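Local coordinates for nicotinate phosphoribosyltransferase (Saccharomyces cerevisiae, PDB 1VLP), which catalyses the ATP-dependent formation of nicotinate ribonucleotide from nicotinate and phosphoribosyl diphosphate, the first step of NAD synthesis from nicotinic acid, at residues His399-Ile403 against Thr416-Lys421; Val242-Met248 against Leu281-Phe285; Asn261-Met265 against Asp289-Phe294; Phe285-Asp289 against Glu423-Thr427; Asp41-Thr45 against Leu393-Gly397. The contacts are given in a common frame with arbitrary orientation. Where two conformers were deposited one is given. Residues are numbered along the deposited sequence.

Overall arrangement
Contacts 1 to 4 lie within the family region with the TIM-barrel-type fold. Contact 5 joins that region to the N-terminal domain. Contact 2 lies nearest the chain centre, about 12 Å away, and mixes a histidine hydrogen bond with apolar packing beside the nicotinate site inferred by similarity. The other centres lie 20 to 24 Å out. Contacts 1, 3 and 4 are still mostly buried; contact 5 is partly exposed. Contact 1 is almost wholly apolar. Contacts 1 and 4 both use the C-terminal end, helix 414-423 and its following loop. Contacts 3 and 4 share Asp289; contacts 2 and 4 share Phe285. Contact 5 rests mainly on backbone pairing, with an asparagine side chain and valines adding to it.

Contact 1: His399-Ile403 against Thr416-Lys421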
# COMPACT_ATOMS: atom_id res chain seq x y z
N HIS A 399 4.88 9.85 19.15
CA HIS A 399 4.97 10.18 17.73
C HIS A 399 5.42 8.98 16.89
O HIS A 399 6.36 8.28 17.29
CB HIS A 399 6.00 11.29 17.52
CG HIS A 399 5.63 12.60 18.13
ND1 HIS A 399 4.54 13.33 17.70
CD2 HIS A 399 6.18 13.29 19.15
CE1 HIS A 399 4.46 14.44 18.42
NE2 HIS A 399 5.43 14.43 19.31
N ALA A 400 4.80 8.78 15.73
CA ALA A 400 5.21 7.76 14.77
C ALA A 400 5.96 8.49 13.66
O ALA A 400 5.50 9.54 13.19
CB ALA A 400 4.02 7.04 14.20
N ILE A 401 7.12 7.96 13.24
CA ILE A 401 7.96 8.64 12.23
C ILE A 401 8.54 7.68 11.23
O ILE A 401 8.61 6.49 11.49
CB ILE A 401 9.14 9.41 12.86
CG1 ILE A 401 10.12 8.45 13.60
CG2 ILE A 401 8.63 10.48 13.80
CD1 ILE A 401 11.52 8.87 13.63
N LYS A 402 8.96 8.24 10.09
CA LYS A 402 9.64 7.51 9.05
C LYS A 402 10.83 8.33 8.57
O LYS A 402 10.71 9.55 8.30
CB LYS A 402 8.71 7.23 7.87
CG LYS A 402 9.41 6.43 6.80
CD LYS A 402 8.45 5.81 5.83
CE LYS A 402 7.75 6.83 5.04
NZ LYS A 402 7.34 6.21 3.75
N ILE A 403 11.97 7.67 8.44
CA ILE A 403 13.18 8.35 8.01
C ILE A 403 13.27 8.22 6.49
O ILE A 403 13.45 9.23 5.80
CB ILE A 403 14.45 7.81 8.72
CG1 ILE A 403 14.41 8.22 10.20
CG2 ILE A 403 15.71 8.36 8.05
CD1 ILE A 403 15.38 7.51 11.04
N THR A 416 11.46 14.29 17.05
CA THR A 416 11.56 12.85 17.16
C THR A 416 12.48 12.31 16.09
O THR A 416 13.33 11.45 16.35
CB THR A 416 10.17 12.20 17.08
OG1 THR A 416 9.34 12.73 18.14
CG2 THR A 416 10.26 10.70 17.21
N VAL A 417 12.32 12.82 14.88
CA VAL A 417 13.13 12.37 13.74
C VAL A 417 14.62 12.66 14.03
O VAL A 417 15.51 11.81 13.82
CB VAL A 417 12.66 13.06 12.43
CG1 VAL A 417 13.67 12.84 11.31
CG2 VAL A 417 11.24 12.56 12.01
N LYS A 418 14.90 13.89 14.48
CA LYS A 418 16.24 14.23 14.93
C LYS A 418 16.83 13.30 16.00
O LYS A 418 18.00 12.88 15.86
CB LYS A 418 16.26 15.66 15.47
CG LYS A 418 17.59 16.08 16.04
CD LYS A 418 17.66 17.56 16.27
CE LYS A 418 18.74 17.87 17.28
NZ LYS A 418 19.08 19.30 17.22
N ARG A 419 16.08 13.05 17.07
CA ARG A 419 16.48 12.18 18.17
C ARG A 419 16.80 10.76 17.67
O ARG A 419 17.76 10.15 18.11
CB ARG A 419 15.32 11.97 19.16
CG ARG A 419 14.94 13.08 20.13
CD ARG A 419 13.99 12.57 21.27
NE ARG A 419 12.95 11.59 20.89
CZ ARG A 419 13.06 10.26 20.95
NH1 ARG A 419 14.20 9.70 21.34
NH2 ARG A 419 12.05 9.47 20.61
N VAL A 420 15.95 10.25 16.78
CA VAL A 420 16.08 8.89 16.22
C VAL A 420 17.31 8.78 15.31
O VAL A 420 18.09 7.84 15.43
CB VAL A 420 14.79 8.41 15.47
CG1 VAL A 420 15.01 7.09 14.71
CG2 VAL A 420 13.64 8.22 16.42
N LYS A 421 17.52 9.76 14.44
CA LYS A 421 18.73 9.77 13.60
C LYS A 421 20.01 9.69 14.44
O LYS A 421 20.99 9.01 14.05
CB LYS A 421 18.76 10.99 12.71
CG LYS A 421 17.86 10.91 11.53
CD LYS A 421 17.73 12.28 10.92
CE LYS A 421 17.14 12.29 9.57
NZ LYS A 421 17.04 13.73 9.14
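Helix 414-423, close to the C-terminus, lies against the end of strand 398-399 and the loop after it. Thr416 comes first on the helical segment 416-421. Thr416 CG2 packs on CG2 of Ile401 at 3.8 Å. Thr416 OG1 lies 3.4 Å from CD2 of His399, an approach without a hydrogen bond. That hydroxyl is satisfied by Asp413 instead. Val417 follows and sets CG2 3.8 Å from CG2 of Ile401. Val420, one turn after Thr416, is held in the helix by a 2.9 Å bond from its N to O of Thr416. The two methyls of Val420 meet two isoleucines: Val420 CG2 is 3.6 Å from CD1 of Ile401, and Val420 CG1 is 3.7 Å from CD1 of Ile403. Lys421 closes the segment. The aliphatic part of its side chain covers Ile403, with Lys421 CG 4.2 Å from CD1 of Ile403, while its NZ bonds to Asn410. On the opposing segment, Ala400 and Lys402 point away from the helix. Both touch helix 244-254, so this segment lies between two helices. The contact is plain packing, away from the annotated sites. Methyl-to-methyl contacts dominate it, and the polar ends of Thr416 and Lys421 are satisfied elsewhere. Its chemistry therefore implies an apolar seam, with the helix held by shape and burial and not by directional bonds between these segments.

Contact 2: Val242-Met248 against Leu281-Phe285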
# COMPACT_ATOMS: atom_id res chain seq x y z
N VAL A 242 5.05 -6.73 4.13
CA VAL A 242 4.90 -5.85 5.28
C VAL A 242 4.86 -4.36 4.83
O VAL A 242 5.42 -3.99 3.78
CB VAL A 242 6.04 -6.10 6.27
CG1 VAL A 242 7.35 -5.44 5.76
CG2 VAL A 242 5.62 -5.61 7.66
N ALA A 243 4.19 -3.50 5.61
CA ALA A 243 4.13 -2.07 5.30
C ALA A 243 4.97 -1.30 6.33
O ALA A 243 5.31 -1.85 7.36
CB ALA A 243 2.68 -1.56 5.36
N HIS A 244 5.29 -0.05 6.04
CA HIS A 244 6.06 0.80 6.99
C HIS A 244 5.41 0.88 8.34
O HIS A 244 6.12 0.93 9.34
CB HIS A 244 6.31 2.21 6.48
CG HIS A 244 7.13 2.29 5.23
ND1 HIS A 244 8.47 1.98 5.19
CD2 HIS A 244 6.77 2.59 3.96
CE1 HIS A 244 8.91 2.12 3.95
NE2 HIS A 244 7.89 2.50 3.18
N GLU A 245 4.07 0.86 8.36
CA GLU A 245 3.35 1.12 9.61
C GLU A 245 3.66 0.06 10.68
O GLU A 245 3.67 0.35 11.87
CB GLU A 245 1.86 1.33 9.35
CG GLU A 245 1.07 0.21 8.97
CD GLU A 245 -0.47 0.55 8.92
OE1 GLU A 245 -1.01 0.95 9.98
OE2 GLU A 245 -1.09 0.31 7.89
N TRP A 246 4.06 -1.14 10.24
CA TRP A 246 4.49 -2.19 11.15
C TRP A 246 5.68 -1.80 11.96
O TRP A 246 5.57 -1.73 13.19
CB TRP A 246 4.72 -3.52 10.40
CG TRP A 246 5.05 -4.64 11.30
CD1 TRP A 246 6.21 -5.36 11.29
CD2 TRP A 246 4.23 -5.22 12.33
NE1 TRP A 246 6.16 -6.32 12.25
CE2 TRP A 246 4.97 -6.27 12.90
CE3 TRP A 246 2.94 -4.95 12.83
CZ2 TRP A 246 4.48 -7.05 13.96
CZ3 TRP A 246 2.45 -5.72 13.87
CH2 TRP A 246 3.20 -6.75 14.42
N VAL A 247 6.84 -1.55 11.36
CA VAL A 247 8.00 -1.20 12.22
C VAL A 247 7.83 0.16 12.92
O VAL A 247 8.34 0.33 14.00
CB VAL A 247 9.42 -1.33 11.56
CG1 VAL A 247 9.66 -0.29 10.54
CG2 VAL A 247 10.54 -1.29 12.67
N MSE A 248 7.15 1.10 12.27
CA MSE A 248 6.81 2.44 12.89
C MSE A 248 6.04 2.21 14.16
O MSE A 248 6.40 2.77 15.20
CB MSE A 248 6.03 3.31 11.92
CG MSE A 248 6.77 3.74 10.67
SE MSE A 248 5.58 4.67 9.45
CE MSE A 248 5.17 6.24 10.53
N LEU A 281 10.90 -4.81 4.16
CA LEU A 281 10.92 -3.38 3.91
C LEU A 281 12.02 -2.70 4.74
O LEU A 281 11.92 -2.58 5.96
CB LEU A 281 9.54 -2.82 4.27
CG LEU A 281 9.15 -1.45 3.77
CD1 LEU A 281 9.36 -1.27 2.25
CD2 LEU A 281 7.70 -1.19 4.15
N THR A 282 13.09 -2.27 4.08
CA THR A 282 14.33 -1.93 4.77
C THR A 282 14.53 -0.46 5.12
O THR A 282 15.43 -0.14 5.92
CB THR A 282 15.55 -2.39 3.92
OG1 THR A 282 15.64 -1.59 2.75
CG2 THR A 282 15.40 -3.85 3.45
N ASP A 283 13.76 0.44 4.48
CA ASP A 283 14.08 1.89 4.49
C ASP A 283 13.38 2.73 5.58
O ASP A 283 13.67 3.92 5.72
CB ASP A 283 13.78 2.52 3.14
CG ASP A 283 12.29 2.51 2.78
OD1 ASP A 283 11.67 1.43 2.87
OD2 ASP A 283 11.74 3.56 2.37
N THR A 284 12.53 2.10 6.37
CA THR A 284 11.68 2.85 7.32
C THR A 284 12.52 3.78 8.22
O THR A 284 12.18 4.98 8.41
CB THR A 284 10.85 1.91 8.15
OG1 THR A 284 10.20 0.97 7.28
CG2 THR A 284 9.79 2.70 9.00
N PHE A 285 13.57 3.23 8.81
CA PHE A 285 14.54 3.98 9.63
C PHE A 285 15.91 4.00 8.94
O PHE A 285 16.92 4.07 9.60
CB PHE A 285 14.64 3.42 11.05
CG PHE A 285 13.34 3.46 11.77
CD1 PHE A 285 12.53 4.60 11.66
CD2 PHE A 285 12.89 2.37 12.48
CE1 PHE A 285 11.27 4.62 12.25
CE2 PHE A 285 11.65 2.40 13.10
CZ PHE A 285 10.84 3.53 12.97
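Leu281 lays its CD2 over one face of the His244 ring, a CH-pi contact 3.5 Å from the ring centroid and 13° off its normal. The setting is the TIM-barrel-type region of the enzyme. Leu281 lies at the end of strand 279-281 of the parallel sheet, and His244 lies at the start of helix 244-254. By similarity, His244 is the residue that becomes phosphorylated by autocatalysis; here it carries no phosphate. Two hydrogen bonds position its ring, from NE2 to Asp308 outside the two segments and from ND1 to Thr284. At the ring edge, His244 CE1 comes within 3.0 Å of OD1 of Asp283, a close approach without a hydrogen bond; the other oxygen, OD2, bonds to Ser309. Nearby lie Tyr27 and Arg306, nicotinate-binding residues by similarity: Ala243 is about 3 Å from Tyr27 and Leu281 about 4 Å from Arg306, side chain to side chain. Leu281 also packs its CB on CG1 of Val242 at 3.7 Å. Further along the helix the contact becomes apolar. CG2 of Thr284 meets CG1 of Val247 at 3.4 Å and CG of Met248, a selenomethionine, at 3.6 Å. Val247 CG2 is 3.9 Å from CE2 of Phe285. Thr284 thus serves both halves of the contact: its methyl joins the apolar part, and its OG1 lies 2.9 Å from ND1 of His244 in a hydrogen bond.

Contact 3: Asn261-Met265 against Asp289-Phe294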
# COMPACT_ATOMS: atom_id res chain seq x y z
N ASN A 261 13.83 -2.62 14.22
CA ASN A 261 13.87 -3.44 13.00
C ASN A 261 13.89 -4.94 13.34
O ASN A 261 13.09 -5.70 12.83
CB ASN A 261 14.98 -3.02 12.06
CG ASN A 261 14.54 -1.93 11.09
OD1 ASN A 261 13.49 -2.03 10.47
ND2 ASN A 261 15.37 -0.91 10.93
N LYS A 262 14.73 -5.33 14.28
CA LYS A 262 14.83 -6.73 14.71
C LYS A 262 13.55 -7.16 15.41
O LYS A 262 13.03 -8.23 15.16
CB LYS A 262 16.04 -6.90 15.61
CG LYS A 262 16.21 -8.34 16.12
CD LYS A 262 17.65 -8.69 16.45
CE LYS A 262 17.79 -10.19 16.76
NZ LYS A 262 16.70 -10.64 17.72
N ASN A 263 13.02 -6.31 16.30
CA ASN A 263 11.80 -6.67 17.02
C ASN A 263 10.63 -6.85 16.08
O ASN A 263 9.84 -7.79 16.24
CB ASN A 263 11.46 -5.63 18.07
CG ASN A 263 12.36 -5.71 19.28
OD1 ASN A 263 12.94 -6.75 19.55
ND2 ASN A 263 12.48 -4.61 20.02
N ALA A 264 10.54 -5.98 15.07
CA ALA A 264 9.49 -6.08 14.08
C ALA A 264 9.62 -7.37 13.26
O ALA A 264 8.61 -7.98 12.99
CB ALA A 264 9.46 -4.87 13.13
N MSE A 265 10.83 -7.75 12.84
CA MSE A 265 10.98 -9.00 12.08
C MSE A 265 10.61 -10.20 12.95
O MSE A 265 9.89 -11.11 12.52
CB MSE A 265 12.40 -9.20 11.57
CG MSE A 265 12.84 -8.17 10.60
SE MSE A 265 14.61 -8.70 9.87
CE MSE A 265 15.73 -8.54 11.32
N ASP A 289 20.41 0.92 9.02
CA ASP A 289 20.04 0.41 10.33
C ASP A 289 19.46 -1.00 10.19
O ASP A 289 19.79 -1.90 10.99
CB ASP A 289 18.99 1.30 11.00
CG ASP A 289 18.62 0.77 12.35
OD1 ASP A 289 19.50 0.90 13.21
OD2 ASP A 289 17.52 0.19 12.52
N PHE A 290 18.60 -1.16 9.18
CA PHE A 290 17.97 -2.45 8.87
C PHE A 290 19.03 -3.52 8.64
O PHE A 290 18.97 -4.62 9.21
CB PHE A 290 17.04 -2.39 7.68
CG PHE A 290 16.35 -3.68 7.43
CD1 PHE A 290 15.18 -4.00 8.09
CD2 PHE A 290 16.89 -4.61 6.57
CE1 PHE A 290 14.58 -5.21 7.90
CE2 PHE A 290 16.27 -5.84 6.39
CZ PHE A 290 15.15 -6.12 7.03
N LEU A 291 20.01 -3.20 7.82
CA LEU A 291 21.09 -4.16 7.46
C LEU A 291 21.93 -4.67 8.65
O LEU A 291 22.40 -5.82 8.65
CB LEU A 291 21.93 -3.58 6.36
CG LEU A 291 21.23 -3.52 4.98
CD1 LEU A 291 22.19 -2.99 3.95
CD2 LEU A 291 20.56 -4.84 4.50
N LYS A 292 22.08 -3.88 9.72
CA LYS A 292 22.83 -4.36 10.87
C LYS A 292 22.30 -5.67 11.46
O LYS A 292 23.07 -6.42 12.02
CB LYS A 292 22.83 -3.35 12.03
CG LYS A 292 23.52 -2.05 11.78
CD LYS A 292 23.27 -1.11 12.99
CE LYS A 292 24.17 0.13 12.93
NZ LYS A 292 24.17 0.88 14.23
N SER A 293 20.99 -5.92 11.37
CA SER A 293 20.38 -7.13 11.93
C SER A 293 20.00 -8.13 10.88
O SER A 293 19.40 -9.17 11.21
CB SER A 293 19.14 -6.82 12.80
OG SER A 293 18.16 -6.05 12.14
N PHE A 294 20.24 -7.79 9.60
CA PHE A 294 19.81 -8.65 8.48
C PHE A 294 20.85 -9.73 8.13
O PHE A 294 21.66 -9.59 7.19
CB PHE A 294 19.49 -7.80 7.25
CG PHE A 294 18.57 -8.46 6.25
CD1 PHE A 294 17.38 -9.12 6.66
CD2 PHE A 294 18.79 -8.31 4.90
CE1 PHE A 294 16.48 -9.66 5.78
CE2 PHE A 294 17.86 -8.87 3.98
CZ PHE A 294 16.71 -9.52 4.43
O HOH W 1 16.11 -0.73 14.49
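Two neighbouring helices, 260-272 and 287-291, pack here through Met-aromatic contacts of Met265 with Phe290 and Phe294, flanked by a polar link. Met265, a selenomethionine whose SE replaces the natural sulfur, points toward segment 289-294. Its SE lies 4.8 Å from the centroid of the Phe290 ring and 5.5 Å from that of the Phe294 ring, oblique to both. The nearest atoms are Met265 SE to CZ of Phe290 at 3.9 Å and to CD1 of Phe294 at 4.3 Å. CE of Met265 also comes within 3.6 Å of OG of Ser293, in the type I turn Leu291-Phe294. One turn earlier, Asn261 ND2 donates to OD2 of Asp289 at 2.9 Å. Asn261 OD1 lies at the edge of the Phe290 ring, 3.5 Å from CD1 of Phe290. A water accepts from Asn261 N at 3.0 Å and lies 2.6 Å from Asp289 OD2. The buried carboxylate thus takes a direct bond from Asn261, with a water close to both residues. The contact has a polar end, Asn261 with Asp289, and an apolar Met-aromatic end.

Contact 4: Phe285-Asp289 against Glu423-Thr427; sequences FGTDD and ELGYT
Segment 285-289 turns into helix 287-291: Phe285 has phi/psi -114°/28°, Gly286, the N-cap, has 89°/135°, and 287-289 are helical. Segment 423-427 leaves helix 414-423 through a Schellman motif at Gly425 (75°/14°), between Leu424 (-91°/5°) and Tyr426 (-75°/-23°). The nearest CA pair is Asp289 with Leu424, 6.7 Å apart. Tyr426 (chi1 -61°, chi2 -63°) carries its hydroxyl into the first helical turn. Tyr426 OH donates to Phe285 O at 2.7 Å and accepts from Asp289 N at 3.1 Å. An ideal CB on Gly286 would clash with that OH at 2.3 Å. Asp288 (m) sets CB 4.0 Å from CE1 of Tyr426, at the ring edge, while its OD1 pairs with Lys318. Leu424 (m, t) places CD1 3.7 Å from CB of Phe285 (m, chi2 -42°), whose ring meets Tyr257 edge-to-face. Asp289 chi1 t lets OD1 meet Leu424 CD2 at 3.6 Å while OD2 bonds to Asn261. The C-terminal end of the chain thus docks on the N-terminal turn of helix 287-291 in the TIM-barrel-type region.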
# COMPACT_ATOMS: atom_id res chain seq x y z
N PHE A 285 13.57 3.23 8.81
CA PHE A 285 14.54 3.98 9.63
C PHE A 285 15.91 4.00 8.94
O PHE A 285 16.92 4.07 9.60
CB PHE A 285 14.64 3.42 11.05
CG PHE A 285 13.34 3.46 11.77
CD1 PHE A 285 12.53 4.60 11.66
CD2 PHE A 285 12.89 2.37 12.48
CE1 PHE A 285 11.27 4.62 12.25
CE2 PHE A 285 11.65 2.40 13.10
CZ PHE A 285 10.84 3.53 12.97
N GLY A 286 15.87 3.90 7.63
CA GLY A 286 17.05 3.91 6.77
C GLY A 286 17.56 2.49 6.58
O GLY A 286 17.60 1.71 7.50
N THR A 287 17.88 2.16 5.35
CA THR A 287 18.36 0.81 5.05
C THR A 287 19.62 0.34 5.82
O THR A 287 19.71 -0.82 6.22
CB THR A 287 18.47 0.66 3.53
OG1 THR A 287 17.16 0.73 2.97
CG2 THR A 287 19.10 -0.68 3.18
N ASP A 288 20.55 1.25 6.10
CA ASP A 288 21.72 0.92 6.93
C ASP A 288 21.39 0.33 8.32
O ASP A 288 22.05 -0.64 8.78
CB ASP A 288 22.58 2.17 7.07
CG ASP A 288 23.27 2.57 5.78
OD1 ASP A 288 23.33 1.76 4.84
OD2 ASP A 288 23.75 3.73 5.71
N ASP A 289 20.41 0.92 9.02
CA ASP A 289 20.04 0.41 10.33
C ASP A 289 19.46 -1.00 10.19
O ASP A 289 19.79 -1.90 10.99
CB ASP A 289 18.99 1.30 11.00
CG ASP A 289 18.62 0.77 12.35
OD1 ASP A 289 19.50 0.90 13.21
OD2 ASP A 289 17.52 0.19 12.52
N GLU A 423 20.14 8.39 17.70
CA GLU A 423 20.12 7.06 18.34
C GLU A 423 20.56 5.95 17.38
O GLU A 423 21.24 5.01 17.81
CB GLU A 423 18.75 6.75 18.95
CG GLU A 423 18.38 7.62 20.17
CD GLU A 423 16.91 7.56 20.56
OE1 GLU A 423 16.16 6.67 20.04
OE2 GLU A 423 16.48 8.40 21.40
N LEU A 424 20.24 6.09 16.10
CA LEU A 424 20.61 5.09 15.07
C LEU A 424 21.95 5.37 14.40
O LEU A 424 22.36 4.65 13.48
CB LEU A 424 19.50 4.98 14.01
CG LEU A 424 18.17 4.55 14.65
CD1 LEU A 424 17.13 4.27 13.61
CD2 LEU A 424 18.36 3.36 15.62
N GLY A 425 22.64 6.40 14.89
CA GLY A 425 23.96 6.71 14.37
C GLY A 425 24.07 7.36 13.01
O GLY A 425 25.16 7.43 12.45
N TYR A 426 22.99 7.89 12.46
CA TYR A 426 23.13 8.67 11.21
C TYR A 426 23.74 10.05 11.48
O TYR A 426 24.32 10.67 10.59
CB TYR A 426 21.81 8.86 10.50
CG TYR A 426 21.19 7.58 10.10
CD1 TYR A 426 21.82 6.75 9.19
CD2 TYR A 426 19.98 7.17 10.64
CE1 TYR A 426 21.26 5.53 8.80
CE2 TYR A 426 19.40 5.94 10.28
CZ TYR A 426 20.05 5.13 9.35
OH TYR A 426 19.50 3.93 8.95
N THR A 427 23.60 10.51 12.72
CA THR A 427 23.89 11.89 13.08
C THR A 427 24.41 11.92 14.51
O THR A 427 24.73 10.87 15.07
CB THR A 427 22.59 12.75 12.98
OG1 THR A 427 22.07 12.65 11.65
CG2 THR A 427 22.89 14.20 13.30

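Contact 5: Asp41-Thr45 against Leu393-Gly397; sequences DVTVT and LEVNG
Strands 43-45 and 393-395 pair antiparallel within a five-stranded sheet, with a classic beta bulge where Leu393 and Glu394 both face Thr45. Their axes approach to 4.7 Å at 174°. The pairing joins the N-terminal domain to a late strand. Asp41 OD2, in the loop before, accepts from a water at 3.0 Å. Val42 (chi1 t, phi -61°, psi 141°) sets CG1 3.5 Å from CG1 of Val395, and both valines touch Ile253 of helix 244-254. Thr43 N donates to OD1 of Asn396 at 3.0 Å, and Thr43 O accepts from N of Asn396 at 2.9 Å. Asn396 leaves the strand with phi 48° and psi 42°; chi1 m turns its amide back to Thr43. Val44 (m) faces Val395 (t) in a non-hydrogen-bonded pair, CA to CA 4.4 Å, with CG1 of Val44 4.0 Å from CG2 of Val395. Thr45 (m) and Glu394 (t) form a hydrogen-bonded pair, CA to CA 5.2 Å, both side chains on the other face, CB to CB 4.2 Å. Thr45 OG1 bonds to Ser134. Thr45 N donates to Glu394 O at 2.9 Å. At the bulge, where Leu393 has phi -109° and psi -39°, Thr45 O accepts twice: from Leu393 N at 2.9 Å and from Glu394 N at 3.3 Å. At the opposite end, the Asp41 water accepts from Asn396 ND2 at 2.8 Å.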
# COMPACT_ATOMS: atom_id res chain seq x y z
N ASP A 41 -4.32 -4.24 21.97
CA ASP A 41 -4.61 -3.22 23.00
C ASP A 41 -4.11 -1.80 22.62
O ASP A 41 -4.59 -0.77 23.11
CB ASP A 41 -3.87 -3.61 24.26
CG ASP A 41 -2.34 -3.93 24.00
OD1 ASP A 41 -2.05 -4.81 23.09
OD2 ASP A 41 -1.45 -3.30 24.71
N VAL A 42 -3.05 -1.78 21.83
CA VAL A 42 -2.36 -0.55 21.44
C VAL A 42 -3.33 0.34 20.69
O VAL A 42 -4.13 -0.13 19.90
CB VAL A 42 -1.13 -0.92 20.54
CG1 VAL A 42 -0.56 0.27 19.81
CG2 VAL A 42 -0.09 -1.66 21.35
N THR A 43 -3.23 1.64 20.95
CA THR A 43 -4.09 2.63 20.33
C THR A 43 -3.25 3.47 19.37
O THR A 43 -2.03 3.67 19.56
CB THR A 43 -4.85 3.53 21.34
OG1 THR A 43 -3.95 4.39 22.05
CG2 THR A 43 -5.61 2.67 22.32
N VAL A 44 -3.89 3.88 18.28
CA VAL A 44 -3.20 4.63 17.26
C VAL A 44 -4.08 5.74 16.70
O VAL A 44 -5.33 5.73 16.87
CB VAL A 44 -2.78 3.71 16.07
CG1 VAL A 44 -1.79 2.60 16.51
CG2 VAL A 44 -4.07 3.10 15.38
N THR A 45 -3.42 6.68 16.02
CA THR A 45 -4.13 7.68 15.23
C THR A 45 -3.48 7.72 13.86
O THR A 45 -2.26 7.82 13.76
CB THR A 45 -4.07 9.08 15.88
OG1 THR A 45 -4.76 9.03 17.14
CG2 THR A 45 -4.71 10.12 14.99
N LEU A 393 0.25 8.44 12.56
CA LEU A 393 0.76 9.65 13.21
C LEU A 393 1.21 9.45 14.67
O LEU A 393 2.19 10.08 15.13
CB LEU A 393 -0.38 10.69 13.23
CG LEU A 393 -0.18 12.15 13.62
CD1 LEU A 393 0.15 13.01 12.41
CD2 LEU A 393 -1.46 12.64 14.20
N GLU A 394 0.47 8.63 15.40
CA GLU A 394 0.70 8.46 16.81
C GLU A 394 0.37 7.03 17.25
O GLU A 394 -0.57 6.46 16.72
CB GLU A 394 -0.22 9.43 17.53
CG GLU A 394 0.21 9.93 18.83
CD GLU A 394 -0.72 11.03 19.33
OE1 GLU A 394 -1.84 10.71 19.80
OE2 GLU A 394 -0.30 12.22 19.26
N VAL A 395 1.12 6.52 18.23
CA VAL A 395 0.92 5.19 18.84
C VAL A 395 1.05 5.29 20.38
O VAL A 395 2.11 5.70 20.85
CB VAL A 395 1.95 4.18 18.29
CG1 VAL A 395 1.63 2.75 18.81
CG2 VAL A 395 1.95 4.14 16.71
N ASN A 396 -0.02 4.96 21.12
CA ASN A 396 0.00 5.10 22.58
C ASN A 396 0.56 6.49 22.97
O ASN A 396 1.35 6.64 23.88
CB ASN A 396 0.85 4.00 23.18
CG ASN A 396 0.15 2.64 23.18
OD1 ASN A 396 -1.01 2.54 22.74
ND2 ASN A 396 0.81 1.64 23.72
N GLY A 397 0.13 7.52 22.23
CA GLY A 397 0.48 8.90 22.53
C GLY A 397 1.84 9.34 22.04
O GLY A 397 2.15 10.55 22.09
O HOH W 2 -0.84 -0.36 24.81